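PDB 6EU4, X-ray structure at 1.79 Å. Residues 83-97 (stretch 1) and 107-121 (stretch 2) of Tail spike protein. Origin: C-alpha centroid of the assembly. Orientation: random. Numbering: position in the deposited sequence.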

ATOM      1  N   GLN A  83      15.971 -38.776 -25.224  1.00 27.18           N
ATOM      2  CA  GLN A  83      16.199 -38.916 -23.790  1.00 27.28           C
ATOM      3  C   GLN A  83      16.234 -37.518 -23.187  1.00 29.75           C
ATOM      4  O   GLN A  83      17.173 -36.759 -23.426  1.00 33.00           O
ATOM      5  CB  GLN A  83      17.501 -39.667 -23.522  1.00 28.37           C
ATOM      6  CG  GLN A  83      17.455 -41.108 -23.933  1.00 33.09           C
ATOM      7  CD  GLN A  83      16.508 -41.887 -23.064  1.00 39.60           C
ATOM      8  OE1 GLN A  83      15.320 -42.009 -23.379  1.00 39.83           O
ATOM      9  NE2 GLN A  83      17.022 -42.405 -21.939  1.00 44.47           N
ATOM     10  N   ILE A  84      15.207 -37.170 -22.423  1.00 29.29           N
ATOM     11  CA  ILE A  84      15.074 -35.829 -21.860  1.00 30.03           C
ATOM     12  C   ILE A  84      15.603 -35.847 -20.437  1.00 30.31           C
ATOM     13  O   ILE A  84      15.255 -36.730 -19.646  1.00 32.26           O
ATOM     14  CB  ILE A  84      13.614 -35.360 -21.891  1.00 30.89           C
ATOM     15  CG1 ILE A  84      13.089 -35.387 -23.328  1.00 33.73           C
ATOM     16  CG2 ILE A  84      13.482 -33.963 -21.278  1.00 29.74           C
ATOM     17  CD1 ILE A  84      11.611 -35.150 -23.408  1.00 35.61           C
ATOM     18  N   GLU A  85      16.425 -34.873 -20.101  1.00 34.28           N
ATOM     19  CA  GLU A  85      16.978 -34.787 -18.760  1.00 35.16           C
ATOM     20  C   GLU A  85      16.174 -33.777 -17.948  1.00 28.02           C
ATOM     21  O   GLU A  85      15.982 -32.624 -18.365  1.00 28.08           O
ATOM     22  CB  GLU A  85      18.463 -34.441 -18.803  1.00 44.55           C
ATOM     23  CG  GLU A  85      19.318 -35.685 -19.132  1.00 54.36           C
ATOM     24  CD  GLU A  85      20.813 -35.464 -19.000  1.00 60.75           C
ATOM     25  OE1 GLU A  85      21.227 -34.453 -18.386  1.00 63.37           O
ATOM     26  OE2 GLU A  85      21.577 -36.313 -19.515  1.00 63.86           O
ATOM     27  N   ASN A  86      15.670 -34.242 -16.808  1.00 22.79           N
ATOM     28  CA  ASN A  86      14.882 -33.428 -15.897  1.00 22.95           C
ATOM     29  C   ASN A  86      13.779 -32.679 -16.634  1.00 21.46           C
ATOM     30  O   ASN A  86      13.470 -31.527 -16.321  1.00 21.30           O
ATOM     31  CB  ASN A  86      15.772 -32.461 -15.120  1.00 23.81           C
ATOM     32  CG  ASN A  86      16.778 -33.174 -14.259  1.00 25.39           C
ATOM     33  OD1 ASN A  86      16.450 -34.115 -13.533  1.00 24.77           O
ATOM     34  ND2 ASN A  86      18.026 -32.741 -14.345  1.00 27.65           N
ATOM     35  N   ASN A  87      13.181 -33.363 -17.618  1.00 23.17           N
ATOM     36  CA  ASN A  87      11.967 -32.907 -18.294  1.00 23.53           C
ATOM     37  C   ASN A  87      12.104 -31.484 -18.818  1.00 22.41           C
ATOM     38  O   ASN A  87      11.166 -30.685 -18.749  1.00 22.85           O
ATOM     39  CB  ASN A  87      10.753 -33.000 -17.367  1.00 26.60           C
ATOM     40  CG  ASN A  87       9.426 -32.892 -18.125  1.00 27.90           C
ATOM     41  OD1 ASN A  87       9.290 -33.391 -19.240  1.00 31.03           O
ATOM     42  ND2 ASN A  87       8.455 -32.227 -17.520  1.00 26.94           N
ATOM     43  N   THR A  88      13.275 -31.165 -19.361  1.00 20.62           N
ATOM     44  CA  THR A  88      13.541 -29.840 -19.913  1.00 19.74           C
ATOM     45  C   THR A  88      14.078 -29.966 -21.328  1.00 19.48           C
ATOM     46  O   THR A  88      14.989 -30.759 -21.572  1.00 20.43           O
ATOM     47  CB  THR A  88      14.546 -29.106 -19.044  1.00 21.38           C
ATOM     48  OG1 THR A  88      14.049 -29.053 -17.706  1.00 23.28           O
ATOM     49  CG2 THR A  88      14.769 -27.694 -19.566  1.00 20.31           C
ATOM     50  N   VAL A  89      13.527 -29.180 -22.259  1.00 18.72           N
ATOM     51  CA  VAL A  89      13.987 -29.161 -23.646  1.00 19.64           C
ATOM     52  C   VAL A  89      14.042 -27.719 -24.130  1.00 19.26           C
ATOM     53  O   VAL A  89      13.551 -26.793 -23.481  1.00 17.94           O
ATOM     54  CB  VAL A  89      13.086 -29.973 -24.611  1.00 21.84           C
ATOM     55  CG1 VAL A  89      13.036 -31.444 -24.219  1.00 24.39           C
ATOM     56  CG2 VAL A  89      11.701 -29.359 -24.670  1.00 20.07           C
ATOM     57  N   SER A  90      14.617 -27.552 -25.320  1.00 18.65           N
ATOM     58  CA  SER A  90      14.699 -26.292 -26.035  1.00 18.64           C
ATOM     59  C   SER A  90      14.062 -26.444 -27.417  1.00 18.81           C
ATOM     60  O   SER A  90      14.008 -27.552 -27.949  1.00 18.69           O
ATOM     61  CB  SER A  90      16.159 -25.856 -26.187  1.00 22.36           C
ATOM     62  OG  SER A  90      16.777 -25.697 -24.914  1.00 22.37           O
ATOM     63  N   PRO A  91      13.574 -25.362 -28.020  1.00 18.15           N
ATOM     64  CA  PRO A  91      13.021 -25.480 -29.381  1.00 18.23           C
ATOM     65  C   PRO A  91      13.978 -26.133 -30.374  1.00 19.48           C
ATOM     66  O   PRO A  91      13.527 -26.790 -31.321  1.00 21.60           O
ATOM     67  CB  PRO A  91      12.709 -24.022 -29.749  1.00 17.49           C
ATOM     68  CG  PRO A  91      12.452 -23.368 -28.436  1.00 17.34           C
ATOM     69  CD  PRO A  91      13.409 -24.004 -27.477  1.00 18.71           C
ATOM     70  N   GLU A  92      15.287 -25.968 -30.168  1.00 20.79           N
ATOM     71  CA  GLU A  92      16.299 -26.628 -30.993  1.00 19.75           C
ATOM     72  C   GLU A  92      16.097 -28.137 -31.060  1.00 21.06           C
ATOM     73  O   GLU A  92      16.391 -28.754 -32.089  1.00 22.80           O
ATOM     74  CB  GLU A  92      17.715 -26.347 -30.448  1.00 20.49           C
ATOM     75  CG  GLU A  92      18.164 -24.912 -30.434  1.00 23.66           C
ATOM     76  CD  GLU A  92      17.764 -24.185 -29.142  1.00 22.67           C
ATOM     77  OE1 GLU A  92      16.572 -23.879 -28.981  1.00 22.44           O
ATOM     78  OE2 GLU A  92      18.646 -23.927 -28.299  1.00 24.35           O
ATOM     79  N   HIS A  93      15.623 -28.755 -29.971  1.00 19.55           N
ATOM     80  CA  HIS A  93      15.452 -30.206 -29.944  1.00 20.90           C
ATOM     81  C   HIS A  93      14.368 -30.676 -30.902  1.00 21.19           C
ATOM     82  O   HIS A  93      14.341 -31.860 -31.258  1.00 21.54           O
ATOM     83  CB  HIS A  93      15.134 -30.675 -28.525  1.00 22.11           C
ATOM     84  CG  HIS A  93      16.295 -30.559 -27.586  1.00 23.49           C
ATOM     85  ND1 HIS A  93      16.367 -29.602 -26.598  1.00 23.26           N
ATOM     86  CD2 HIS A  93      17.446 -31.269 -27.509  1.00 25.85           C
ATOM     87  CE1 HIS A  93      17.507 -29.737 -25.941  1.00 26.18           C
ATOM     88  NE2 HIS A  93      18.182 -30.739 -26.478  1.00 24.48           N
ATOM     89  N   ALA A  94      13.488 -29.778 -31.324  1.00 20.94           N
ATOM     90  CA  ALA A  94      12.432 -30.091 -32.274  1.00 21.91           C
ATOM     91  C   ALA A  94      12.729 -29.528 -33.658  1.00 23.64           C
ATOM     92  O   ALA A  94      11.883 -29.633 -34.554  1.00 24.61           O
ATOM     93  CB  ALA A  94      11.095 -29.552 -31.760  1.00 20.76           C
ATOM     94  N   GLY A  95      13.906 -28.939 -33.861  1.00 23.22           N
ATOM     95  CA  GLY A  95      14.302 -28.440 -35.167  1.00 23.20           C
ATOM     96  C   GLY A  95      14.289 -26.935 -35.338  1.00 22.84           C
ATOM     97  O   GLY A  95      14.406 -26.458 -36.481  1.00 22.29           O
ATOM     98  N   ALA A  96      14.141 -26.170 -34.260  1.00 21.50           N
ATOM     99  CA  ALA A  96      14.272 -24.724 -34.356  1.00 21.92           C
ATOM    100  C   ALA A  96      15.719 -24.367 -34.658  1.00 21.39           C
ATOM    101  O   ALA A  96      16.635 -25.156 -34.435  1.00 23.64           O
ATOM    102  CB  ALA A  96      13.846 -24.039 -33.057  1.00 20.26           C
ATOM    103  N   LYS A  97      15.921 -23.160 -35.165  1.00 22.83           N
ATOM    104  CA  LYS A  97      17.264 -22.608 -35.320  1.00 22.84           C
ATOM    105  C   LYS A  97      17.377 -21.318 -34.523  1.00 20.94           C
ATOM    106  O   LYS A  97      16.418 -20.547 -34.417  1.00 22.35           O
ATOM    107  CB  LYS A  97      17.612 -22.361 -36.800  1.00 24.82           C
ATOM    108  CG  LYS A  97      17.719 -23.652 -37.603  1.00 25.72           C
ATOM    109  CD  LYS A  97      18.322 -23.433 -38.987  1.00 29.70           C
ATOM    110  CE  LYS A  97      18.243 -24.702 -39.818  1.00 35.34           C
ATOM    111  NZ  LYS A  97      18.879 -24.520 -41.150  1.00 39.14           N
ATOM    112  N   ILE A 107       7.049 -24.222 -36.230  1.00 20.95           N
ATOM    113  CA  ILE A 107       6.567 -25.582 -35.997  1.00 22.34           C
ATOM    114  C   ILE A 107       7.359 -26.196 -34.846  1.00 23.06           C
ATOM    115  O   ILE A 107       6.745 -26.733 -33.914  1.00 21.92           O
ATOM    116  CB  ILE A 107       6.627 -26.408 -37.290  1.00 24.46           C
ATOM    117  CG1 ILE A 107       5.541 -25.892 -38.249  1.00 25.34           C
ATOM    118  CG2 ILE A 107       6.445 -27.903 -37.010  1.00 23.65           C
ATOM    119  CD1 ILE A 107       5.646 -26.429 -39.688  1.00 29.34           C
ATOM    120  N   PRO A 108       8.698 -26.140 -34.850  1.00 24.63           N
ATOM    121  CA  PRO A 108       9.442 -26.657 -33.685  1.00 24.56           C
ATOM    122  C   PRO A 108       9.055 -25.995 -32.379  1.00 22.29           C
ATOM    123  O   PRO A 108       8.951 -26.688 -31.354  1.00 21.56           O
ATOM    124  CB  PRO A 108      10.908 -26.360 -34.035  1.00 26.28           C
ATOM    125  CG  PRO A 108      10.949 -26.188 -35.466  1.00 27.87           C
ATOM    126  CD  PRO A 108       9.603 -25.756 -35.947  1.00 26.50           C
ATOM    127  N   ILE A 109       8.890 -24.667 -32.365  1.00 19.16           N
ATOM    128  CA  ILE A 109       8.492 -23.989 -31.129  1.00 17.80           C
ATOM    129  C   ILE A 109       7.174 -24.558 -30.645  1.00 19.84           C
ATOM    130  O   ILE A 109       7.000 -24.874 -29.462  1.00 19.80           O
ATOM    131  CB  ILE A 109       8.376 -22.470 -31.343  1.00 19.32           C
ATOM    132  CG1 ILE A 109       9.748 -21.811 -31.535  1.00 21.10           C
ATOM    133  CG2 ILE A 109       7.641 -21.789 -30.153  1.00 19.93           C
ATOM    134  CD1 ILE A 109       9.644 -20.476 -32.213  1.00 20.40           C
ATOM    135  N   GLN A 110       6.217 -24.679 -31.560  1.00 17.95           N
ATOM    136  CA  GLN A 110       4.897 -25.133 -31.157  1.00 17.59           C
ATOM    137  C   GLN A 110       4.961 -26.528 -30.551  1.00 20.22           C
ATOM    138  O   GLN A 110       4.303 -26.803 -29.538  1.00 21.22           O
ATOM    139  CB  GLN A 110       3.946 -25.098 -32.356  1.00 20.24           C
ATOM    140  CG  GLN A 110       2.498 -25.286 -31.968  1.00 19.11           C
ATOM    141  CD  GLN A 110       2.044 -24.227 -30.983  1.00 19.47           C
ATOM    142  OE1 GLN A 110       1.869 -23.057 -31.345  1.00 20.28           O
ATOM    143  NE2 GLN A 110       1.918 -24.614 -29.718  1.00 19.46           N
ATOM    144  N   LYS A 111       5.765 -27.416 -31.148  1.00 18.97           N
ATOM    145  CA  LYS A 111       5.897 -28.771 -30.615  1.00 18.17           C
ATOM    146  C   LYS A 111       6.403 -28.768 -29.177  1.00 20.31           C
ATOM    147  O   LYS A 111       5.900 -29.533 -28.344  1.00 19.88           O
ATOM    148  CB  LYS A 111       6.830 -29.594 -31.500  1.00 18.83           C
ATOM    149  CG  LYS A 111       6.197 -30.012 -32.821  1.00 20.49           C
ATOM    150  CD  LYS A 111       7.188 -30.695 -33.710  1.00 21.96           C
ATOM    151  CE  LYS A 111       6.531 -31.092 -35.021  1.00 23.68           C
ATOM    152  NZ  LYS A 111       7.498 -31.698 -35.961  1.00 26.89           N
ATOM    153  N   VAL A 112       7.397 -27.934 -28.858  1.00 20.89           N
ATOM    154  CA  VAL A 112       7.922 -28.015 -27.495  1.00 20.86           C
ATOM    155  C   VAL A 112       6.967 -27.335 -26.516  1.00 19.34           C
ATOM    156  O   VAL A 112       6.872 -27.756 -25.360  1.00 21.36           O
ATOM    157  CB  VAL A 112       9.352 -27.448 -27.363  1.00 20.51           C
ATOM    158  CG1 VAL A 112      10.325 -28.217 -28.263  1.00 19.91           C
ATOM    159  CG2 VAL A 112       9.411 -25.969 -27.632  1.00 20.41           C
ATOM    160  N   LEU A 113       6.219 -26.321 -26.956  1.00 18.01           N
ATOM    161  CA  LEU A 113       5.298 -25.644 -26.046  1.00 18.92           C
ATOM    162  C   LEU A 113       4.168 -26.547 -25.566  1.00 22.32           C
ATOM    163  O   LEU A 113       3.610 -26.301 -24.489  1.00 22.75           O
ATOM    164  CB  LEU A 113       4.702 -24.400 -26.708  1.00 19.38           C
ATOM    165  CG  LEU A 113       5.692 -23.267 -26.957  1.00 20.59           C
ATOM    166  CD1 LEU A 113       4.977 -22.057 -27.525  1.00 21.21           C
ATOM    167  CD2 LEU A 113       6.452 -22.891 -25.691  1.00 22.29           C
ATOM    168  N   ILE A 114       3.812 -27.574 -26.323  1.00 22.75           N
ATOM    169  CA  ILE A 114       2.742 -28.480 -25.904  1.00 25.27           C
ATOM    170  C   ILE A 114       3.279 -29.861 -25.533  1.00 23.65           C
ATOM    171  O   ILE A 114       2.511 -30.812 -25.438  1.00 25.73           O
ATOM    172  CB  ILE A 114       1.640 -28.580 -26.969  1.00 26.64           C
ATOM    173  CG1 ILE A 114       2.194 -29.152 -28.280  1.00 29.68           C
ATOM    174  CG2 ILE A 114       1.028 -27.221 -27.163  1.00 29.45           C
ATOM    175  CD1 ILE A 114       1.110 -29.480 -29.311  1.00 32.64           C
ATOM    176  N   SER A 115       4.586 -29.979 -25.297  1.00 20.84           N
ATOM    177  CA  SER A 115       5.218 -31.266 -25.004  1.00 22.07           C
ATOM    178  C   SER A 115       5.054 -31.699 -23.550  1.00 25.17           C
ATOM    179  O   SER A 115       5.293 -32.870 -23.231  1.00 26.67           O
ATOM    180  CB  SER A 115       6.715 -31.190 -25.291  1.00 21.94           C
ATOM    181  OG  SER A 115       7.320 -30.287 -24.377  1.00 22.79           O
ATOM    182  N   GLY A 116       4.715 -30.780 -22.662  1.00 22.85           N
ATOM    183  CA  GLY A 116       4.751 -31.066 -21.243  1.00 24.01           C
ATOM    184  C   GLY A 116       6.105 -30.879 -20.597  1.00 25.10           C
ATOM    185  O   GLY A 116       6.213 -31.016 -19.367  1.00 26.82           O
ATOM    186  N   CYS A 117       7.147 -30.580 -21.375  1.00 20.50           N
ATOM    187  CA  CYS A 117       8.453 -30.269 -20.807  1.00 19.89           C
ATOM    188  C   CYS A 117       8.514 -28.808 -20.379  1.00 20.09           C
ATOM    189  O   CYS A 117       7.800 -27.950 -20.901  1.00 18.33           O
ATOM    190  CB  CYS A 117       9.568 -30.530 -21.822  1.00 22.21           C
ATOM    191  SG  CYS A 117       9.523 -32.174 -22.572  1.00 26.06           S
ATOM    192  N   LYS A 118       9.403 -28.528 -19.424  1.00 17.59           N
ATOM    193  CA  LYS A 118       9.898 -27.170 -19.258  1.00 17.77           C
ATOM    194  C   LYS A 118      10.623 -26.772 -20.536  1.00 18.38           C
ATOM    195  O   LYS A 118      11.385 -27.559 -21.100  1.00 18.43           O
ATOM    196  CB  LYS A 118      10.846 -27.089 -18.056  1.00 18.51           C
ATOM    197  CG  LYS A 118      11.443 -25.706 -17.845  1.00 18.77           C
ATOM    198  CD  LYS A 118      12.327 -25.632 -16.596  1.00 21.06           C
ATOM    199  CE  LYS A 118      12.868 -24.223 -16.418  1.00 23.48           C
ATOM    200  NZ  LYS A 118      13.701 -24.126 -15.184  1.00 26.13           N
ATOM    201  N   VAL A 119      10.367 -25.561 -21.009  1.00 16.88           N
ATOM    202  CA  VAL A 119      10.924 -25.068 -22.267  1.00 17.32           C
ATOM    203  C   VAL A 119      11.937 -23.982 -21.950  1.00 17.42           C
ATOM    204  O   VAL A 119      11.584 -22.964 -21.343  1.00 16.66           O
ATOM    205  CB  VAL A 119       9.838 -24.517 -23.193  1.00 17.11           C
ATOM    206  CG1 VAL A 119      10.472 -23.926 -24.444  1.00 20.44           C
ATOM    207  CG2 VAL A 119       8.877 -25.614 -23.582  1.00 17.81           C
ATOM    208  N   ARG A 120      13.174 -24.182 -22.400  1.00 18.62           N
ATOM    209  CA  ARG A 120      14.224 -23.184 -22.294  1.00 16.97           C
ATOM    210  C   ARG A 120      14.415 -22.470 -23.628  1.00 18.50           C
ATOM    211  O   ARG A 120      14.542 -23.113 -24.678  1.00 20.19           O
ATOM    212  CB  ARG A 120      15.534 -23.832 -21.852  1.00 17.74           C
ATOM    213  CG  ARG A 120      15.531 -24.235 -20.374  1.00 21.21           C
ATOM    214  CD  ARG A 120      15.814 -23.040 -19.440  1.00 24.49           C
ATOM    215  NE  ARG A 120      17.244 -22.733 -19.482  1.00 25.85           N
ATOM    216  CZ  ARG A 120      17.787 -21.698 -20.113  1.00 27.08           C
ATOM    217  NH1 ARG A 120      17.027 -20.791 -20.740  1.00 27.35           N
ATOM    218  NH2 ARG A 120      19.113 -21.565 -20.113  1.00 27.89           N
ATOM    219  N   LEU A 121      14.443 -21.147 -23.582  1.00 16.69           N
ATOM    220  CA  LEU A 121      14.707 -20.322 -24.756  1.00 17.80           C
ATOM    221  C   LEU A 121      16.141 -19.810 -24.694  1.00 18.91           C
ATOM    222  O   LEU A 121      16.542 -19.188 -23.708  1.00 16.83           O
ATOM    223  CB  LEU A 121      13.719 -19.156 -24.821  1.00 17.06           C
ATOM    224  CG  LEU A 121      12.238 -19.568 -24.832  1.00 18.75           C
ATOM    225  CD1 LEU A 121      11.323 -18.339 -24.927  1.00 20.87           C
ATOM    226  CD2 LEU A 121      11.911 -20.570 -25.944  1.00 19.38           C
TER
HETATM  227  O   HOH W   1       9.696 -29.829 -36.095  1.00 26.79           O

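The two stretches bury 785 Å² between them, and the contact is built round Pro 91 and Val 89, with Pro 108 and Cys 117 of stretch 2 packed close by. It has two parts: a short parallel β-ladder and, beyond it, a 3-10 turn packed against a helix.

Val 89 lies at the heart of the ladder, where both of its backbone polar groups are used. Val 89 N donates to Lys 118 O (2.9 Å), and Val 89 O accepts from Arg 120 N (2.9 Å), both with nearly straight geometry. Two residues earlier, Asn 87 O accepts from Lys 118 N (2.9 Å), so that Thr 88 pairs with Lys 118 and Val 89 with Val 119. A CA-H...O contact from Val 119 CA to Val 89 O (3.4 Å) supplements these bonds. The side chain of Val 89 emerges on the same face of the sheet as that of Val 119 and places Val 89 CG2 3.7 Å from Cys 117 CB and 4.0 Å from Val 112 CG1, a compact branched group filling the space between strand and helix. On the other face, Thr 88 CG2 rests 3.6 Å from Arg 120 CG, while Thr 88 OG1 donates to Asn 86 O (2.9 Å) within its own stretch.

The approach to the strand is tied down by Asn 87, where Asn 87 ND2 donates to Gly 116 O (3.1 Å). Gly 116 has positive phi, at angles where a CB would jam against the preceding carbonyl O. Next to it, buried Cys 117 also meets Ile 84, with Ile 84 CD1 3.7 Å from Cys 117 SG.

Pro 91 covers the most surface. Lacking an amide hydrogen, it needs no acceptor where the ladder gives out, and its ring fits among apolar groups: Pro 91 CG lies 3.8 Å from Leu 121 CD2 and 4.1 Å from Val 112 CG2, and Pro 91 CB is 4.1 Å from Ile 109 CG1. Pro 91 O accepts from Ala 94 N (3.0 Å) and Ala 96 N (3.1 Å), holding the following turn compact.

That turn presents small residues to the helix. Ala 94 CB packs against Val 112 CG1 (3.8 Å) and Pro 108 CB (3.9 Å), and the backbone comes closer still, with Ala 96 N 3.2 Å from Pro 108 CB. Gly 95, at phi 106°, occupies a conformation that calls for glycine. At the margin, a water donates to Ala 94 O (2.7 Å) and accepts from Lys 111 NZ (2.9 Å), linking the extended lysine to the turn.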